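Local coordinates for putative NADPH:quinone reductase (Bacillus thuringiensis, PDB 3GMS), which probably catalyses the NADPH-dependent reduction of quinones, as a putative quinone oxidoreductase of the medium-chain dehydrogenase/reductase type, at residues A[132-136]-A[137-141]; A[158-161]-A[162-165]; A[180-183]-A[184-188]; A[286-289]-A[290-294]. All coordinates share one frame; numbering follows the deposited sequence. Where two conformers were deposited one is given.

Interaction 1: residues A[132-136]-A[137-141]; sequences AWVTC and TETLN
Thr137 sits one helical turn after Trp133 and lays its methyl group on the indole: CG2 lies 3.7 Å from the centroid of the Trp133 six-membered ring, only 6° off the ring normal, a CH-pi contact over the face. With CG of Trp133 anti to its own backbone N (chi1 178°), the indole swings back beside the carbonyl and along the next turn, where a small branched residue fits beneath it.

Hydrogen bonding is richest at two carbonyls. Trp133 O accepts from Thr137 N and also from the hydroxyl, OG1 standing 2.7 Å from Trp133 O; the two donors come from opposite faces of the carbonyl plane. Threonine thus suits its site twice over, returning its hydroxyl to the backbone while offering a methyl to the ring. Val134 O is likewise shared, by Glu138 N at 2.8 Å from that oxygen and by Thr139 N at 3.1 Å. The spacing then widens to i+5, Leu140 N binding Thr135 O at 2.8 Å.

Beyond the segment, the carboxylate of Glu138 is held by Lys279 and Trp271, while Thr135 and Cys136 face the interior beside Phe161 and Phe170.

The passage from i+4 to i+5 bonding is a wider pi-type turn over the last residues of helix 127-139, and Asn141, with positive phi, is the first to leave helical angles.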
ATOM      1  N   ALA A 132       5.363   1.181  -4.121  1.00 19.89           N
ATOM      2  CA  ALA A 132       5.608   1.469  -5.527  1.00 20.58           C
ATOM      3  C   ALA A 132       7.007   2.116  -5.708  1.00 20.66           C
ATOM      4  O   ALA A 132       7.767   1.699  -6.580  1.00 21.62           O
ATOM      5  CB  ALA A 132       4.484   2.369  -6.119  1.00 19.05           C
ATOM      6  N   TRP A 133       7.346   3.087  -4.862  1.00 21.05           N
ATOM      7  CA  TRP A 133       8.622   3.810  -4.956  1.00 21.09           C
ATOM      8  C   TRP A 133       9.839   2.914  -4.723  1.00 21.95           C
ATOM      9  O   TRP A 133      10.832   2.967  -5.485  1.00 20.88           O
ATOM     10  CB  TRP A 133       8.683   4.938  -3.940  1.00 21.62           C
ATOM     11  CG  TRP A 133      10.025   5.680  -3.971  1.00 21.80           C
ATOM     12  CD1 TRP A 133      11.036   5.568  -3.066  1.00 25.66           C
ATOM     13  CD2 TRP A 133      10.459   6.621  -4.950  1.00 23.84           C
ATOM     14  NE1 TRP A 133      12.081   6.414  -3.411  1.00 25.30           N
ATOM     15  CE2 TRP A 133      11.754   7.057  -4.572  1.00 26.27           C
ATOM     16  CE3 TRP A 133       9.873   7.161  -6.101  1.00 25.04           C
ATOM     17  CZ2 TRP A 133      12.490   7.999  -5.323  1.00 26.40           C
ATOM     18  CZ3 TRP A 133      10.601   8.112  -6.846  1.00 27.25           C
ATOM     19  CH2 TRP A 133      11.901   8.513  -6.441  1.00 26.20           C
ATOM     20  N   VAL A 134       9.780   2.157  -3.632  1.00 21.34           N
ATOM     21  CA  VAL A 134      10.851   1.232  -3.278  1.00 21.28           C
ATOM     22  C   VAL A 134      11.079   0.112  -4.326  1.00 22.55           C
ATOM     23  O   VAL A 134      12.216  -0.115  -4.734  1.00 22.91           O
ATOM     24  CB  VAL A 134      10.735   0.725  -1.824  1.00 20.72           C
ATOM     25  CG1 VAL A 134      11.786  -0.339  -1.531  1.00 20.25           C
ATOM     26  CG2 VAL A 134      10.944   1.889  -0.844  1.00 20.79           C
ATOM     27  N   THR A 135      10.011  -0.569  -4.736  1.00 21.30           N
ATOM     28  CA  THR A 135      10.131  -1.645  -5.741  1.00 22.76           C
ATOM     29  C   THR A 135      10.742  -1.079  -7.036  1.00 23.38           C
ATOM     30  O   THR A 135      11.671  -1.682  -7.600  1.00 23.03           O
ATOM     31  CB  THR A 135       8.786  -2.407  -5.998  1.00 22.25           C
ATOM     32  OG1 THR A 135       7.760  -1.464  -6.349  1.00 22.54           O
ATOM     33  CG2 THR A 135       8.320  -3.209  -4.713  1.00 22.87           C
ATOM     34  N   CYS A 136      10.282   0.102  -7.477  1.00 23.57           N
ATOM     35  CA  CYS A 136      10.848   0.757  -8.674  1.00 23.63           C
ATOM     36  C   CYS A 136      12.312   1.200  -8.509  1.00 24.38           C
ATOM     37  O   CYS A 136      13.133   0.977  -9.401  1.00 24.92           O
ATOM     38  CB  CYS A 136       9.996   1.962  -9.144  1.00 23.76           C
ATOM     39  SG  CYS A 136       8.409   1.453  -9.891  1.00 24.93           S
ATOM     40  N   THR A 137      12.657   1.801  -7.388  1.00 24.05           N
ATOM     41  CA  THR A 137      13.949   2.460  -7.328  1.00 24.34           C
ATOM     42  C   THR A 137      15.034   1.623  -6.671  1.00 25.56           C
ATOM     43  O   THR A 137      16.236   1.910  -6.849  1.00 25.51           O
ATOM     44  CB  THR A 137      13.861   3.821  -6.641  1.00 25.69           C
ATOM     45  OG1 THR A 137      13.431   3.685  -5.271  1.00 22.09           O
ATOM     46  CG2 THR A 137      12.905   4.752  -7.429  1.00 25.10           C
ATOM     47  N   GLU A 138      14.620   0.628  -5.889  1.00 24.54           N
ATOM     48  CA  GLU A 138      15.575  -0.157  -5.119  1.00 25.76           C
ATOM     49  C   GLU A 138      15.532  -1.612  -5.468  1.00 24.98           C
ATOM     50  O   GLU A 138      16.563  -2.177  -5.874  1.00 25.64           O
ATOM     51  CB  GLU A 138      15.391   0.085  -3.614  1.00 24.21           C
ATOM     52  CG  GLU A 138      15.722   1.503  -3.224  1.00 28.00           C
ATOM     53  CD  GLU A 138      15.879   1.697  -1.719  1.00 30.22           C
ATOM     54  OE1 GLU A 138      16.037   0.698  -0.965  1.00 28.60           O
ATOM     55  OE2 GLU A 138      15.846   2.873  -1.300  1.00 31.61           O
ATOM     56  N   THR A 139      14.364  -2.239  -5.334  1.00 24.00           N
ATOM     57  CA  THR A 139      14.278  -3.682  -5.450  1.00 24.94           C
ATOM     58  C   THR A 139      14.498  -4.104  -6.909  1.00 25.77           C
ATOM     59  O   THR A 139      15.252  -5.041  -7.199  1.00 26.14           O
ATOM     60  CB  THR A 139      12.905  -4.204  -4.979  1.00 23.99           C
ATOM     61  OG1 THR A 139      12.448  -3.432  -3.829  1.00 25.80           O
ATOM     62  CG2 THR A 139      13.016  -5.698  -4.659  1.00 24.49           C
ATOM     63  N   LEU A 140      13.871  -3.382  -7.821  1.00 26.29           N
ATOM     64  CA  LEU A 140      14.099  -3.617  -9.249  1.00 27.13           C
ATOM     65  C   LEU A 140      15.156  -2.675  -9.820  1.00 28.05           C
ATOM     66  O   LEU A 140      15.764  -2.992 -10.845  1.00 28.34           O
ATOM     67  CB  LEU A 140      12.806  -3.492 -10.052  1.00 26.58           C
ATOM     68  CG  LEU A 140      11.638  -4.420  -9.726  1.00 27.56           C
ATOM     69  CD1 LEU A 140      10.405  -3.934 -10.501  1.00 26.22           C
ATOM     70  CD2 LEU A 140      11.923  -5.898 -10.047  1.00 23.49           C
ATOM     71  N   ASN A 141      15.364  -1.538  -9.164  1.00 28.32           N
ATOM     72  CA  ASN A 141      16.256  -0.488  -9.636  1.00 29.39           C
ATOM     73  C   ASN A 141      16.128  -0.268 -11.150  1.00 29.94           C
ATOM     74  O   ASN A 141      17.097  -0.473 -11.912  1.00 29.31           O
ATOM     75  CB  ASN A 141      17.706  -0.811  -9.276  1.00 30.54           C
ATOM     76  CG  ASN A 141      18.632   0.333  -9.567  1.00 32.21           C
ATOM     77  OD1 ASN A 141      18.200   1.485  -9.711  1.00 36.17           O
ATOM     78  ND2 ASN A 141      19.924   0.032  -9.663  1.00 37.23           N
TER

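Interaction 2: residues A[158-161]-A[162-165]; sequences GHLF and AQLS
Gly158 and Ala162 begin the series with a regular helical bond, Ala162 N to Gly158 O at 3.2 Å. Next comes His159, whose carbonyl receives two donors from Gln163: a weak bond from the backbone N, and one from the side-chain amide, where NE2 lies 3.2 Å from His159 O. The amide N-H points nearly straight (164°), and the oxygen lies close to the amide plane, yet NE2 stands well above the plane of the carbonyl. OE1 of the same amide accepts from Arg297 N, so both ends of this buried glutamine are satisfied and its flip is fixed. Leu160 lends the amide a nonpolar flank, CD2 being 3.7 Å from Gln163 NE2; its carbonyl takes Leu164 N at 2.8 Å. Phe161 O receives Ser165 N, and OG of Ser165 turns back to Ala162 O at 2.7 Å, a common way for a serine to satisfy its hydroxyl within a helix.

These residues are buried because helix 156-168, the crossover of a beta-alpha-beta unit, is covered by the sheet and by helices 127-139 and 182-188. Ala162 and Ser165 rest on Leu172 of strand 171-176, Phe161 and Leu164 meet helix 127-139, and His159 packs against helix 182-188.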
ATOM      1  N   GLY A 158      -1.441   0.250  -8.723  1.00 22.20           N
ATOM      2  CA  GLY A 158      -1.348   0.279 -10.198  1.00 23.83           C
ATOM      3  C   GLY A 158      -1.329   1.690 -10.769  1.00 24.08           C
ATOM      4  O   GLY A 158      -0.561   2.001 -11.670  1.00 24.85           O
ATOM      5  N   HIS A 159      -2.210   2.547 -10.260  1.00 23.32           N
ATOM      6  CA  HIS A 159      -2.265   3.940 -10.682  1.00 23.75           C
ATOM      7  C   HIS A 159      -0.995   4.670 -10.311  1.00 23.32           C
ATOM      8  O   HIS A 159      -0.588   5.593 -10.987  1.00 24.36           O
ATOM      9  CB  HIS A 159      -3.416   4.645  -9.973  1.00 24.66           C
ATOM     10  CG  HIS A 159      -4.752   4.315 -10.534  1.00 25.54           C
ATOM     11  ND1 HIS A 159      -5.230   3.029 -10.622  1.00 31.58           N
ATOM     12  CD2 HIS A 159      -5.745   5.118 -10.983  1.00 33.00           C
ATOM     13  CE1 HIS A 159      -6.437   3.043 -11.158  1.00 33.67           C
ATOM     14  NE2 HIS A 159      -6.770   4.298 -11.390  1.00 35.74           N
ATOM     15  N   LEU A 160      -0.349   4.247  -9.231  1.00 22.37           N
ATOM     16  CA  LEU A 160       0.915   4.862  -8.861  1.00 22.38           C
ATOM     17  C   LEU A 160       2.074   4.421  -9.772  1.00 22.30           C
ATOM     18  O   LEU A 160       2.932   5.240 -10.145  1.00 22.06           O
ATOM     19  CB  LEU A 160       1.244   4.623  -7.374  1.00 21.34           C
ATOM     20  CG  LEU A 160       0.147   5.096  -6.407  1.00 22.59           C
ATOM     21  CD1 LEU A 160       0.561   4.857  -4.976  1.00 23.63           C
ATOM     22  CD2 LEU A 160      -0.212   6.551  -6.606  1.00 24.12           C
ATOM     23  N   PHE A 161       2.111   3.141 -10.113  1.00 23.25           N
ATOM     24  CA  PHE A 161       3.144   2.662 -11.036  1.00 23.66           C
ATOM     25  C   PHE A 161       3.072   3.430 -12.376  1.00 23.75           C
ATOM     26  O   PHE A 161       4.098   3.780 -12.964  1.00 24.20           O
ATOM     27  CB  PHE A 161       3.005   1.155 -11.248  1.00 23.72           C
ATOM     28  CG  PHE A 161       3.561   0.320 -10.110  1.00 23.27           C
ATOM     29  CD1 PHE A 161       4.922   0.358  -9.785  1.00 22.53           C
ATOM     30  CD2 PHE A 161       2.730  -0.523  -9.391  1.00 25.71           C
ATOM     31  CE1 PHE A 161       5.429  -0.429  -8.722  1.00 22.86           C
ATOM     32  CE2 PHE A 161       3.241  -1.316  -8.340  1.00 24.31           C
ATOM     33  CZ  PHE A 161       4.613  -1.266  -8.014  1.00 21.51           C
ATOM     34  N   ALA A 162       1.846   3.722 -12.823  1.00 24.54           N
ATOM     35  CA  ALA A 162       1.647   4.484 -14.077  1.00 24.87           C
ATOM     36  C   ALA A 162       2.298   5.845 -13.968  1.00 25.23           C
ATOM     37  O   ALA A 162       3.035   6.280 -14.857  1.00 25.05           O
ATOM     38  CB  ALA A 162       0.168   4.606 -14.416  1.00 25.01           C
ATOM     39  N   GLN A 163       2.076   6.531 -12.847  1.00 25.40           N
ATOM     40  CA  GLN A 163       2.722   7.812 -12.653  1.00 24.67           C
ATOM     41  C   GLN A 163       4.233   7.723 -12.480  1.00 25.25           C
ATOM     42  O   GLN A 163       4.978   8.560 -13.020  1.00 25.28           O
ATOM     43  CB  GLN A 163       2.096   8.532 -11.440  1.00 25.01           C
ATOM     44  CG  GLN A 163       0.612   8.861 -11.654  1.00 24.32           C
ATOM     45  CD  GLN A 163      -0.027   9.349 -10.361  1.00 25.57           C
ATOM     46  OE1 GLN A 163       0.161  10.489  -9.980  1.00 26.98           O
ATOM     47  NE2 GLN A 163      -0.776   8.466  -9.680  1.00 25.80           N
ATOM     48  N   LEU A 164       4.703   6.760 -11.683  1.00 24.74           N
ATOM     49  CA  LEU A 164       6.147   6.563 -11.540  1.00 24.31           C
ATOM     50  C   LEU A 164       6.860   6.275 -12.884  1.00 24.55           C
ATOM     51  O   LEU A 164       8.028   6.648 -13.056  1.00 24.02           O
ATOM     52  CB  LEU A 164       6.442   5.449 -10.542  1.00 23.81           C
ATOM     53  CG  LEU A 164       6.192   5.890  -9.090  1.00 23.83           C
ATOM     54  CD1 LEU A 164       6.273   4.650  -8.194  1.00 27.20           C
ATOM     55  CD2 LEU A 164       7.185   6.946  -8.617  1.00 26.32           C
ATOM     56  N   SER A 165       6.162   5.651 -13.824  1.00 25.09           N
ATOM     57  CA  SER A 165       6.810   5.432 -15.136  1.00 26.63           C
ATOM     58  C   SER A 165       7.220   6.773 -15.800  1.00 27.65           C
ATOM     59  O   SER A 165       8.255   6.856 -16.466  1.00 28.63           O
ATOM     60  CB  SER A 165       5.953   4.569 -16.052  1.00 27.12           C
ATOM     61  OG  SER A 165       4.855   5.279 -16.606  1.00 28.10           O
TER

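Interaction 3: residues A[180-183]-A[184-188]; sequences KHTE and ELLRL
Glu183 and Arg187 reach each other through complementary torsions: CG of Glu183 is anti to the backbone N (chi1 173°) and the chain bends at chi2 (70°), turning its carboxylate towards the following turn, while Arg187 runs extended from CG to NE. Their i to i+4 salt bridge lies on helix 182-188, the crossover helix between strands 171-176 and 192-195 of the Rossmann-type domain.

The first turn is bound by regular backbone bonds: Leu185 N to His181 O at 2.8 Å and Leu186 N to Thr182 O at 2.9 Å, both almost straight. Side chains follow the same spacing. The methyl CG2 of Thr182 runs alongside Leu186, 3.9 Å from its CD1, and CB of His181 approaches CD1 of Leu185 at 4.2 Å. Leucine suits the inward position at 185, where it packs on Val193, Ala174 and Thr176 of the sheet; the charged pair suits the outer surface, where long polar chains can stay hydrated.

Glu184 bends back over the start of the helix, its OE1 3.3 Å from Lys180 O. Both atoms are acceptors, so no hydrogen bond forms and the approach is probably somewhat unfavourable.

In the salt bridge, NE of Arg187 lies 3.1 Å from OE2 of Glu183 and meets that oxygen's anti lone pair; OE2 sits near the guanidinium plane, while the carboxylate is turned 84° to it.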
ATOM      1  N   LYS A 180     -12.089  -1.255 -16.882  1.00 38.33           N
ATOM      2  CA  LYS A 180     -12.610  -0.242 -15.938  1.00 38.16           C
ATOM      3  C   LYS A 180     -11.652   0.892 -15.613  1.00 37.43           C
ATOM      4  O   LYS A 180     -12.089   2.027 -15.380  1.00 37.01           O
ATOM      5  CB  LYS A 180     -13.094  -0.891 -14.650  1.00 38.91           C
ATOM      6  CG  LYS A 180     -14.563  -1.196 -14.679  1.00 41.59           C
ATOM      7  CD  LYS A 180     -14.837  -2.552 -14.123  1.00 45.44           C
ATOM      8  CE  LYS A 180     -16.195  -3.025 -14.622  1.00 46.90           C
ATOM      9  NZ  LYS A 180     -16.520  -4.335 -14.034  1.00 49.18           N
ATOM     10  N   HIS A 181     -10.354   0.606 -15.621  1.00 35.65           N
ATOM     11  CA  HIS A 181      -9.361   1.629 -15.306  1.00 34.59           C
ATOM     12  C   HIS A 181      -8.496   2.074 -16.486  1.00 33.69           C
ATOM     13  O   HIS A 181      -7.576   2.861 -16.316  1.00 32.86           O
ATOM     14  CB  HIS A 181      -8.490   1.171 -14.114  1.00 35.09           C
ATOM     15  CG  HIS A 181      -9.283   0.829 -12.886  1.00 35.37           C
ATOM     16  ND1 HIS A 181      -9.863  -0.408 -12.690  1.00 36.68           N
ATOM     17  CD2 HIS A 181      -9.581   1.560 -11.787  1.00 37.86           C
ATOM     18  CE1 HIS A 181     -10.477  -0.426 -11.522  1.00 37.37           C
ATOM     19  NE2 HIS A 181     -10.317   0.757 -10.951  1.00 34.48           N
ATOM     20  N   THR A 182      -8.793   1.569 -17.682  1.00 33.88           N
ATOM     21  CA  THR A 182      -7.928   1.768 -18.842  1.00 33.73           C
ATOM     22  C   THR A 182      -7.669   3.236 -19.125  1.00 34.19           C
ATOM     23  O   THR A 182      -6.502   3.648 -19.228  1.00 33.86           O
ATOM     24  CB  THR A 182      -8.457   1.002 -20.106  1.00 33.44           C
ATOM     25  OG1 THR A 182      -8.481  -0.393 -19.822  1.00 34.49           O
ATOM     26  CG2 THR A 182      -7.554   1.225 -21.309  1.00 34.29           C
ATOM     27  N   GLU A 183      -8.744   4.033 -19.211  1.00 34.21           N
ATOM     28  CA  GLU A 183      -8.599   5.453 -19.519  1.00 34.44           C
ATOM     29  C   GLU A 183      -7.750   6.160 -18.475  1.00 33.60           C
ATOM     30  O   GLU A 183      -6.834   6.904 -18.830  1.00 32.74           O
ATOM     31  CB  GLU A 183      -9.964   6.155 -19.691  1.00 35.56           C
ATOM     32  CG  GLU A 183      -9.862   7.704 -19.838  1.00 38.91           C
ATOM     33  CD  GLU A 183      -9.249   8.157 -21.177  1.00 45.00           C
ATOM     34  OE1 GLU A 183      -9.157   7.323 -22.104  1.00 48.01           O
ATOM     35  OE2 GLU A 183      -8.874   9.351 -21.315  1.00 46.20           O
ATOM     36  N   GLU A 184      -8.036   5.892 -17.194  1.00 33.09           N
ATOM     37  CA  GLU A 184      -7.307   6.530 -16.112  1.00 32.66           C
ATOM     38  C   GLU A 184      -5.821   6.138 -16.184  1.00 30.93           C
ATOM     39  O   GLU A 184      -4.956   7.013 -16.145  1.00 29.40           O
ATOM     40  CB  GLU A 184      -7.913   6.181 -14.752  1.00 34.90           C
ATOM     41  CG  GLU A 184      -9.424   6.539 -14.606  1.00 38.02           C
ATOM     42  CD  GLU A 184     -10.387   5.368 -14.896  1.00 44.34           C
ATOM     43  OE1 GLU A 184     -10.469   4.845 -16.070  1.00 44.30           O
ATOM     44  OE2 GLU A 184     -11.112   5.001 -13.928  1.00 47.23           O
ATOM     45  N   LEU A 185      -5.548   4.841 -16.350  1.00 29.15           N
ATOM     46  CA  LEU A 185      -4.135   4.384 -16.457  1.00 28.38           C
ATOM     47  C   LEU A 185      -3.386   5.044 -17.613  1.00 27.38           C
ATOM     48  O   LEU A 185      -2.264   5.556 -17.436  1.00 26.75           O
ATOM     49  CB  LEU A 185      -4.041   2.854 -16.530  1.00 27.63           C
ATOM     50  CG  LEU A 185      -4.471   2.115 -15.268  1.00 28.34           C
ATOM     51  CD1 LEU A 185      -4.607   0.668 -15.538  1.00 27.54           C
ATOM     52  CD2 LEU A 185      -3.398   2.406 -14.154  1.00 27.68           C
ATOM     53  N   LEU A 186      -3.992   5.086 -18.805  1.00 27.69           N
ATOM     54  CA  LEU A 186      -3.345   5.815 -19.887  1.00 28.98           C
ATOM     55  C   LEU A 186      -3.080   7.294 -19.585  1.00 28.77           C
ATOM     56  O   LEU A 186      -1.974   7.768 -19.832  1.00 28.99           O
ATOM     57  CB  LEU A 186      -4.097   5.673 -21.226  1.00 29.24           C
ATOM     58  CG  LEU A 186      -4.255   4.221 -21.675  1.00 29.93           C
ATOM     59  CD1 LEU A 186      -5.352   4.143 -22.711  1.00 33.44           C
ATOM     60  CD2 LEU A 186      -2.915   3.670 -22.227  1.00 32.68           C
ATOM     61  N   ARG A 187      -4.090   8.000 -19.047  1.00 29.42           N
ATOM     62  CA  ARG A 187      -3.938   9.397 -18.628  1.00 30.77           C
ATOM     63  C   ARG A 187      -2.789   9.595 -17.682  1.00 29.88           C
ATOM     64  O   ARG A 187      -2.048  10.582 -17.786  1.00 30.17           O
ATOM     65  CB  ARG A 187      -5.185   9.913 -17.911  1.00 31.23           C
ATOM     66  CG  ARG A 187      -6.269  10.332 -18.829  1.00 36.21           C
ATOM     67  CD  ARG A 187      -7.335  11.129 -18.091  1.00 40.43           C
ATOM     68  NE  ARG A 187      -8.474  11.316 -18.988  1.00 45.10           N
ATOM     69  CZ  ARG A 187      -9.494  12.147 -18.767  1.00 47.36           C
ATOM     70  NH1 ARG A 187      -9.525  12.889 -17.670  1.00 45.94           N
ATOM     71  NH2 ARG A 187     -10.480  12.236 -19.659  1.00 48.20           N
ATOM     72  N   LEU A 188      -2.665   8.663 -16.741  1.00 29.73           N
ATOM     73  CA  LEU A 188      -1.644   8.761 -15.707  1.00 29.25           C
ATOM     74  C   LEU A 188      -0.273   8.402 -16.243  1.00 29.19           C
ATOM     75  O   LEU A 188       0.728   8.694 -15.605  1.00 29.33           O
ATOM     76  CB  LEU A 188      -1.997   7.891 -14.481  1.00 30.00           C
ATOM     77  CG  LEU A 188      -3.175   8.461 -13.662  1.00 30.36           C
ATOM     78  CD1 LEU A 188      -3.736   7.423 -12.727  1.00 31.14           C
ATOM     79  CD2 LEU A 188      -2.757   9.713 -12.884  1.00 32.06           C
TER

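Interaction 4: residues A[286-289]-A[290-294]; sequences HLIR and LVENE
His286 and Leu290 touch through their side chains one turn apart: CD1 of Leu290 lies 3.7 Å from both NE2 and CD2 of the imidazole. The contact depends on the histidine rotamer, for CG anti to the backbone N (chi1 -170°) carries the ring down the helix towards the leucine. Leu290 meets it in the conformation commonest for leucine in helices, with CG beside the backbone N, and its CD1 also reaches the indole of Trp133, whose ring meets that of His286 as well, the planes inclined at about 45°.

On another side of the helix Arg289 and Glu292 run alongside each other. In one of two deposited arginine conformers, a doubtful detail, NE remains 4.4 Å from OE1 of Glu292, too far for a salt bridge, so any attraction between the charges is probably weak. Ile288 adds its CG2 methyl, 4.0 Å from CD of Glu292.

Regular backbone bonds run through to Asn293 N, 2.9 Å from Arg289 O. Glu294 then takes positive phi (62°), and with two bonds back into the last turn, one of them Glu294 N to Val291 O, this closes helix 277-292 with a Schellman motif, a common C-terminal helix cap.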
ATOM      1  N   HIS A 286      10.785  12.645   0.223  1.00 25.78           N
ATOM      2  CA  HIS A 286      10.756  12.577  -1.197  1.00 25.99           C
ATOM      3  C   HIS A 286       9.383  12.382  -1.810  1.00 25.29           C
ATOM      4  O   HIS A 286       9.032  13.074  -2.784  1.00 25.76           O
ATOM      5  CB  HIS A 286      11.722  11.520  -1.760  1.00 27.16           C
ATOM      6  CG  HIS A 286      11.864  11.633  -3.240  1.00 33.09           C
ATOM      7  ND1 HIS A 286      12.468  12.717  -3.844  1.00 37.26           N
ATOM      8  CD2 HIS A 286      11.361  10.878  -4.246  1.00 37.24           C
ATOM      9  CE1 HIS A 286      12.399  12.586  -5.156  1.00 38.03           C
ATOM     10  NE2 HIS A 286      11.731  11.480  -5.426  1.00 39.26           N
ATOM     11  N   LEU A 287       8.619  11.447  -1.256  1.00 23.88           N
ATOM     12  CA  LEU A 287       7.243  11.225  -1.725  1.00 23.12           C
ATOM     13  C   LEU A 287       6.422  12.495  -1.503  1.00 23.06           C
ATOM     14  O   LEU A 287       5.668  12.884  -2.381  1.00 23.38           O
ATOM     15  CB  LEU A 287       6.596  10.065  -0.953  1.00 23.76           C
ATOM     16  CG  LEU A 287       7.204   8.671  -1.158  1.00 24.80           C
ATOM     17  CD1 LEU A 287       6.611   7.735  -0.086  1.00 26.83           C
ATOM     18  CD2 LEU A 287       6.860   8.170  -2.508  1.00 25.68           C
ATOM     19  N   ILE A 288       6.620  13.142  -0.347  1.00 22.12           N
ATOM     20  CA  ILE A 288       5.880  14.370  -0.022  1.00 24.27           C
ATOM     21  C   ILE A 288       6.186  15.453  -1.083  1.00 25.07           C
ATOM     22  O   ILE A 288       5.263  16.106  -1.570  1.00 24.64           O
ATOM     23  CB  ILE A 288       6.194  14.835   1.400  1.00 24.04           C
ATOM     24  CG1 ILE A 288       5.485  13.904   2.421  1.00 24.58           C
ATOM     25  CG2 ILE A 288       5.842  16.329   1.597  1.00 26.64           C
ATOM     26  CD1 ILE A 288       5.985  14.111   3.863  1.00 28.77           C
ATOM     27  N   ARG A 289       7.460  15.627  -1.450  1.00 26.19           N
ATOM     28  CA  ARG A 289       7.807  16.557  -2.542  0.50 26.66           C
ATOM     29  C   ARG A 289       7.103  16.212  -3.850  1.00 26.79           C
ATOM     30  O   ARG A 289       6.603  17.110  -4.527  1.00 26.86           O
ATOM     31  CB  ARG A 289       9.319  16.630  -2.803  0.50 27.11           C
ATOM     32  CG  ARG A 289      10.158  16.904  -1.597  0.50 26.75           C
ATOM     33  CD  ARG A 289       9.680  18.052  -0.760  0.50 30.03           C
ATOM     34  NE  ARG A 289      10.646  18.226   0.324  0.50 29.79           N
ATOM     35  CZ  ARG A 289      10.546  17.672   1.526  0.50 28.66           C
ATOM     36  NH1 ARG A 289       9.478  16.953   1.862  0.50 20.74           N
ATOM     37  NH2 ARG A 289      11.515  17.887   2.415  0.50 28.04           N
ATOM     38  N   LEU A 290       7.044  14.916  -4.194  1.00 25.92           N
ATOM     39  CA  LEU A 290       6.384  14.454  -5.425  1.00 26.95           C
ATOM     40  C   LEU A 290       4.878  14.782  -5.427  1.00 27.52           C
ATOM     41  O   LEU A 290       4.317  15.198  -6.457  1.00 29.03           O
ATOM     42  CB  LEU A 290       6.582  12.956  -5.658  1.00 25.81           C
ATOM     43  CG  LEU A 290       8.000  12.510  -6.058  1.00 27.39           C
ATOM     44  CD1 LEU A 290       8.106  10.992  -6.093  1.00 26.81           C
ATOM     45  CD2 LEU A 290       8.444  13.162  -7.388  1.00 28.94           C
ATOM     46  N   VAL A 291       4.255  14.630  -4.270  1.00 27.16           N
ATOM     47  CA  VAL A 291       2.851  15.020  -4.118  1.00 27.20           C
ATOM     48  C   VAL A 291       2.693  16.543  -4.200  1.00 27.81           C
ATOM     49  O   VAL A 291       1.824  17.035  -4.920  1.00 27.73           O
ATOM     50  CB  VAL A 291       2.237  14.474  -2.818  1.00 28.01           C
ATOM     51  CG1 VAL A 291       0.757  14.963  -2.650  1.00 28.67           C
ATOM     52  CG2 VAL A 291       2.256  12.951  -2.845  1.00 27.89           C
ATOM     53  N   GLU A 292       3.546  17.276  -3.487  1.00 28.05           N
ATOM     54  CA  GLU A 292       3.478  18.754  -3.499  1.00 30.44           C
ATOM     55  C   GLU A 292       3.616  19.297  -4.912  1.00 30.88           C
ATOM     56  O   GLU A 292       2.892  20.226  -5.283  1.00 32.21           O
ATOM     57  CB  GLU A 292       4.563  19.352  -2.645  1.00 30.18           C
ATOM     58  CG  GLU A 292       4.267  19.375  -1.205  1.00 32.18           C
ATOM     59  CD  GLU A 292       5.475  19.779  -0.393  1.00 36.57           C
ATOM     60  OE1 GLU A 292       6.624  19.477  -0.808  1.00 40.87           O
ATOM     61  OE2 GLU A 292       5.271  20.380   0.668  1.00 37.57           O
ATOM     62  N   ASN A 293       4.531  18.715  -5.693  1.00 31.98           N
ATOM     63  CA  ASN A 293       4.814  19.169  -7.066  1.00 33.17           C
ATOM     64  C   ASN A 293       3.802  18.650  -8.058  1.00 32.99           C
ATOM     65  O   ASN A 293       3.948  18.860  -9.259  1.00 32.92           O
ATOM     66  CB  ASN A 293       6.207  18.722  -7.529  1.00 33.90           C
ATOM     67  CG  ASN A 293       7.320  19.338  -6.722  1.00 37.89           C
ATOM     68  OD1 ASN A 293       7.089  20.224  -5.889  1.00 43.96           O
ATOM     69  ND2 ASN A 293       8.545  18.841  -6.926  1.00 42.23           N
ATOM     70  N   GLU A 294       2.800  17.929  -7.568  1.00 33.10           N
ATOM     71  CA  GLU A 294       1.783  17.323  -8.436  1.00 33.58           C
ATOM     72  C   GLU A 294       2.284  16.273  -9.461  1.00 33.39           C
ATOM     73  O   GLU A 294       1.614  16.007 -10.456  1.00 34.46           O
ATOM     74  CB  GLU A 294       0.921  18.425  -9.081  1.00 35.16           C
ATOM     75  CG  GLU A 294       0.070  19.166  -8.019  1.00 39.09           C
ATOM     76  CD  GLU A 294      -0.783  20.310  -8.575  1.00 44.61           C
ATOM     77  OE1 GLU A 294      -0.339  21.017  -9.500  1.00 47.00           O
ATOM     78  OE2 GLU A 294      -1.897  20.519  -8.049  1.00 48.27           O
TER

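All four are local contacts along one helix or at its ends, yet their chemistry follows their depth. Interaction 2 is wholly buried, and its glutamine and serine find partners in backbone groups; interaction 3 lies at the surface and carries the one salt bridge between a contact's own segments, whereas Glu138 of interaction 1 finds its partner in Lys279. Interactions 1 and 4 are partly buried and both close a helix, by a pi-type turn and a Schellman motif respectively. In interaction 2, Phe161 and Leu164 pack on 132-136, and His159 meets His181 and Leu188. Trp133 joins interactions 1 and 4 through His286, Leu287 and Leu290. Interactions 2 and 3 belong to successive beta-alpha-beta crossovers of one parallel sheet.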